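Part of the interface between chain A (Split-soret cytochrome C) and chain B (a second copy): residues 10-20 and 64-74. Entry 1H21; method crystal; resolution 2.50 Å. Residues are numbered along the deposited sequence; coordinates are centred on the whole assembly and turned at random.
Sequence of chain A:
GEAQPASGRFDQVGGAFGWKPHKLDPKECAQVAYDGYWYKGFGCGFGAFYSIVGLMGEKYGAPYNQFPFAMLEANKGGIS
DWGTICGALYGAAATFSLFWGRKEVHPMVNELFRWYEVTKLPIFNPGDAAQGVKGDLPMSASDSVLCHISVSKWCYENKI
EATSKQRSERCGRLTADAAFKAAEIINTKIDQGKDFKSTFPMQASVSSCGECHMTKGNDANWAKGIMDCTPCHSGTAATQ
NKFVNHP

Chain A, residues 10-20: FDQVGGAFGWK
Chain B, residues 64-74: YNQFPFAMLEA

What shape do the two backbones take, and how are they set against each other? The chain A stretch has no regular helix or strand; it is folded by two successive type II turns, Gln12(A) to Gly15(A) and Gly15(A) to Gly18(A), closed by Gly15(A) N to Gln12(A) O at 2.8 Å and Gly18(A) N to Gly15(A) O at 3.2 Å. Gly14(A), at phi/psi 87/-12, and Gly15(A), at 81/160, adopt angles where a CB would jam against the preceding carbonyl. Chain B has a 3-10 segment at 64-66, an extended Phe67(B) (-69/139), a bend at Pro68(B) (-78/68), then a second 3-10 segment from Phe69(B), with Met71(B) N to Pro68(B) O and Glu73(B) N to Ala70(B) O both 2.9 Å. CA atoms pair as Gln12(A) with Pro68(B) and Val13(A) with Gln66(B), each at 6.0 Å, and Ala16(A) with Ala70(B) at 5.3 Å.

What joins the backbones, given that no clear direct hydrogen bond crosses between the stretches? A water does: it accepts from Val13(A) N at 3.1 Å and donates to Asn65(B) O at 2.6 Å and Phe67(B) O at 2.8 Å. The amide of Val13(A), within the first turn, is thereby tied to two carbonyls that flank Gln66(B). Beside it, Val13(A), with chi1 t and CB toward chain B, brings CG2 to 3.6 Å from Asn65(B) O. Gln66(B) (m, m) starts away, but its end returns, OE1 lying 3.5 Å from Val13(A) CG2.

What packs around Pro68(B) and Phe69(B)? Gln12(A) points toward chain B with chi1 p and chi2 t, its CB 3.7 Å from Phe67(B) O and 3.8 Å from Phe69(B) CD1. Phe69(B), chi1 m and chi2 118°, also points toward its partner; Asp11(A) O approaches the edge of its ring, 3.5 Å from CD1. Trp19(A), which follows the second turn, has chi1 m and chi2 13° and reaches Pro68(B) across an apolar contact of 4.2 Å between CZ2 and CG.

Where does the second turn pack? It packs on Ala70(B), whose CB points toward chain A where the CA atoms of Ala16(A) and Ala70(B) are 5.3 Å apart. Ala16(A) CB lies 3.7 Å from Ala70(B) CB. Phe17(A), at phi/psi 61/29 with chi1 -39° and chi2 128°, leaves its backbone sideways, yet its ring end comes nearer: CE2 is 3.6 Å from Ala70(B) CB, while Ala70(B) O sits at the ring edge, 3.5 Å from CE2.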

# COMPACT_ATOMS: atom_id res chain seq x y z
N PHE A 10 -13.71 -4.20 17.85
CA PHE A 10 -12.57 -4.79 17.14
C PHE A 10 -12.83 -6.13 16.52
O PHE A 10 -12.04 -6.58 15.69
CB PHE A 10 -11.30 -4.87 18.01
CG PHE A 10 -10.78 -3.54 18.43
CD1 PHE A 10 -10.25 -3.35 19.70
CD2 PHE A 10 -10.86 -2.44 17.57
CE1 PHE A 10 -9.83 -2.09 20.13
CE2 PHE A 10 -10.45 -1.18 17.97
CZ PHE A 10 -9.93 -1.00 19.26
N ASP A 11 -13.92 -6.78 16.89
CA ASP A 11 -14.21 -8.07 16.31
C ASP A 11 -15.00 -7.90 15.02
O ASP A 11 -15.33 -6.76 14.64
CB ASP A 11 -14.95 -8.94 17.32
CG ASP A 11 -14.82 -10.42 17.03
OD1 ASP A 11 -13.89 -10.83 16.28
OD2 ASP A 11 -15.67 -11.17 17.55
N GLN A 12 -15.32 -8.99 14.33
CA GLN A 12 -16.07 -8.87 13.08
C GLN A 12 -16.92 -10.09 12.78
O GLN A 12 -16.64 -11.20 13.26
CB GLN A 12 -15.10 -8.71 11.92
CG GLN A 12 -14.38 -10.00 11.64
CD GLN A 12 -13.05 -9.78 11.04
OE1 GLN A 12 -12.82 -10.15 9.90
NE2 GLN A 12 -12.15 -9.17 11.80
N VAL A 13 -17.91 -9.89 11.91
CA VAL A 13 -18.79 -10.97 11.48
C VAL A 13 -17.91 -12.08 10.90
O VAL A 13 -17.03 -11.83 10.06
CB VAL A 13 -19.79 -10.49 10.37
CG1 VAL A 13 -20.65 -11.65 9.87
CG2 VAL A 13 -20.68 -9.37 10.89
N GLY A 14 -18.11 -13.30 11.39
CA GLY A 14 -17.35 -14.44 10.91
C GLY A 14 -16.03 -14.65 11.63
O GLY A 14 -15.39 -15.71 11.49
N GLY A 15 -15.62 -13.66 12.41
CA GLY A 15 -14.37 -13.75 13.13
C GLY A 15 -13.19 -13.40 12.24
O GLY A 15 -13.28 -13.39 11.00
N ALA A 16 -12.08 -13.05 12.89
CA ALA A 16 -10.86 -12.69 12.21
C ALA A 16 -10.33 -13.89 11.43
O ALA A 16 -10.13 -14.95 12.01
CB ALA A 16 -9.82 -12.23 13.23
N PHE A 17 -10.12 -13.71 10.12
CA PHE A 17 -9.59 -14.76 9.24
C PHE A 17 -10.51 -15.98 9.20
O PHE A 17 -10.07 -17.09 8.94
CB PHE A 17 -8.17 -15.17 9.69
CG PHE A 17 -7.31 -14.01 10.17
CD1 PHE A 17 -6.67 -14.06 11.40
CD2 PHE A 17 -7.20 -12.84 9.42
CE1 PHE A 17 -5.93 -12.96 11.88
CE2 PHE A 17 -6.47 -11.75 9.90
CZ PHE A 17 -5.84 -11.82 11.14
N GLY A 18 -11.80 -15.75 9.42
CA GLY A 18 -12.75 -16.85 9.44
C GLY A 18 -13.44 -17.25 8.14
O GLY A 18 -14.36 -18.05 8.17
N TRP A 19 -13.05 -16.67 7.02
CA TRP A 19 -13.66 -17.04 5.75
C TRP A 19 -13.08 -18.40 5.30
O TRP A 19 -11.95 -18.76 5.67
CB TRP A 19 -13.37 -15.98 4.70
CG TRP A 19 -14.13 -14.68 4.87
CD1 TRP A 19 -14.86 -14.29 5.97
CD2 TRP A 19 -14.36 -13.68 3.85
NE1 TRP A 19 -15.54 -13.12 5.68
CE2 TRP A 19 -15.26 -12.73 4.40
CE3 TRP A 19 -13.91 -13.51 2.54
CZ2 TRP A 19 -15.72 -11.62 3.67
CZ3 TRP A 19 -14.37 -12.40 1.81
CH2 TRP A 19 -15.26 -11.48 2.38
N LYS A 20 -13.85 -19.15 4.51
CA LYS A 20 -13.41 -20.45 4.00
C LYS A 20 -12.72 -20.28 2.64
O LYS A 20 -13.31 -19.77 1.69
CB LYS A 20 -14.60 -21.43 3.88
CG LYS A 20 -14.32 -22.73 3.11
CD LYS A 20 -15.15 -23.91 3.64
CE LYS A 20 -14.65 -24.32 5.03
NZ LYS A 20 -15.20 -25.61 5.55
N TYR B 64 -21.41 -0.99 7.43
CA TYR B 64 -20.12 -0.79 8.12
C TYR B 64 -19.72 -1.95 9.04
O TYR B 64 -18.60 -2.45 8.97
CB TYR B 64 -20.14 0.50 8.94
CG TYR B 64 -21.01 1.59 8.38
CD1 TYR B 64 -22.29 1.82 8.90
CD2 TYR B 64 -20.57 2.39 7.31
CE1 TYR B 64 -23.11 2.83 8.38
CE2 TYR B 64 -21.38 3.41 6.79
CZ TYR B 64 -22.65 3.61 7.33
OH TYR B 64 -23.46 4.58 6.81
N ASN B 65 -20.65 -2.37 9.89
CA ASN B 65 -20.39 -3.46 10.82
C ASN B 65 -20.29 -4.84 10.17
O ASN B 65 -20.08 -5.83 10.86
CB ASN B 65 -21.43 -3.45 11.95
CG ASN B 65 -22.78 -4.02 11.54
OD1 ASN B 65 -23.21 -3.96 10.37
ND2 ASN B 65 -23.49 -4.56 12.52
N GLN B 66 -20.45 -4.92 8.85
CA GLN B 66 -20.34 -6.19 8.17
C GLN B 66 -18.94 -6.42 7.59
O GLN B 66 -18.62 -7.52 7.16
CB GLN B 66 -21.37 -6.30 7.04
CG GLN B 66 -22.82 -6.31 7.52
CD GLN B 66 -23.08 -7.41 8.55
OE1 GLN B 66 -22.90 -8.59 8.28
NE2 GLN B 66 -23.47 -7.00 9.75
N PHE B 67 -18.08 -5.41 7.67
CA PHE B 67 -16.73 -5.47 7.11
C PHE B 67 -15.73 -6.40 7.78
O PHE B 67 -15.69 -6.52 9.00
CB PHE B 67 -16.13 -4.06 7.01
CG PHE B 67 -14.96 -3.96 6.08
CD1 PHE B 67 -15.14 -3.57 4.75
CD2 PHE B 67 -13.69 -4.37 6.50
CE1 PHE B 67 -14.08 -3.59 3.85
CE2 PHE B 67 -12.61 -4.40 5.59
CZ PHE B 67 -12.82 -4.01 4.27
N PRO B 68 -14.93 -7.13 6.96
CA PRO B 68 -13.90 -8.04 7.51
C PRO B 68 -12.66 -7.27 7.98
O PRO B 68 -11.57 -7.41 7.44
CB PRO B 68 -13.60 -8.96 6.32
CG PRO B 68 -13.98 -8.14 5.12
CD PRO B 68 -15.23 -7.43 5.57
N PHE B 69 -12.83 -6.49 9.05
CA PHE B 69 -11.77 -5.67 9.62
C PHE B 69 -10.36 -6.24 9.69
O PHE B 69 -9.39 -5.56 9.29
CB PHE B 69 -12.18 -5.22 11.01
CG PHE B 69 -13.45 -4.44 11.03
CD1 PHE B 69 -14.55 -4.91 11.73
CD2 PHE B 69 -13.56 -3.26 10.31
CE1 PHE B 69 -15.75 -4.21 11.71
CE2 PHE B 69 -14.74 -2.55 10.28
CZ PHE B 69 -15.84 -3.02 10.98
N ALA B 70 -10.22 -7.47 10.18
CA ALA B 70 -8.89 -8.09 10.32
C ALA B 70 -8.10 -8.16 9.02
O ALA B 70 -6.89 -8.38 9.03
CB ALA B 70 -8.99 -9.48 10.96
N MET B 71 -8.79 -7.99 7.89
CA MET B 71 -8.10 -8.02 6.62
C MET B 71 -7.03 -6.93 6.63
O MET B 71 -5.94 -7.08 6.04
CB MET B 71 -9.05 -7.77 5.45
CG MET B 71 -8.34 -7.85 4.10
SD MET B 71 -9.36 -7.28 2.75
CE MET B 71 -8.84 -5.56 2.57
N LEU B 72 -7.30 -5.85 7.35
CA LEU B 72 -6.34 -4.77 7.40
C LEU B 72 -5.04 -5.12 8.07
O LEU B 72 -4.08 -4.35 8.00
CB LEU B 72 -6.98 -3.48 7.88
CG LEU B 72 -7.68 -3.02 6.60
CD1 LEU B 72 -9.19 -3.02 6.77
CD2 LEU B 72 -7.13 -1.70 6.06
N GLU B 73 -4.95 -6.32 8.64
CA GLU B 73 -3.70 -6.75 9.24
C GLU B 73 -2.70 -6.92 8.09
O GLU B 73 -1.48 -6.86 8.27
CB GLU B 73 -3.86 -8.08 9.98
CG GLU B 73 -2.62 -8.50 10.77
CD GLU B 73 -2.65 -9.94 11.24
OE1 GLU B 73 -3.18 -10.83 10.54
OE2 GLU B 73 -2.12 -10.21 12.33
N ALA B 74 -3.25 -7.05 6.89
CA ALA B 74 -2.45 -7.22 5.68
C ALA B 74 -1.43 -6.10 5.55
O ALA B 74 -0.32 -6.31 5.09
CB ALA B 74 -3.38 -7.24 4.44
O HOH W 1 -17.92 -7.17 10.49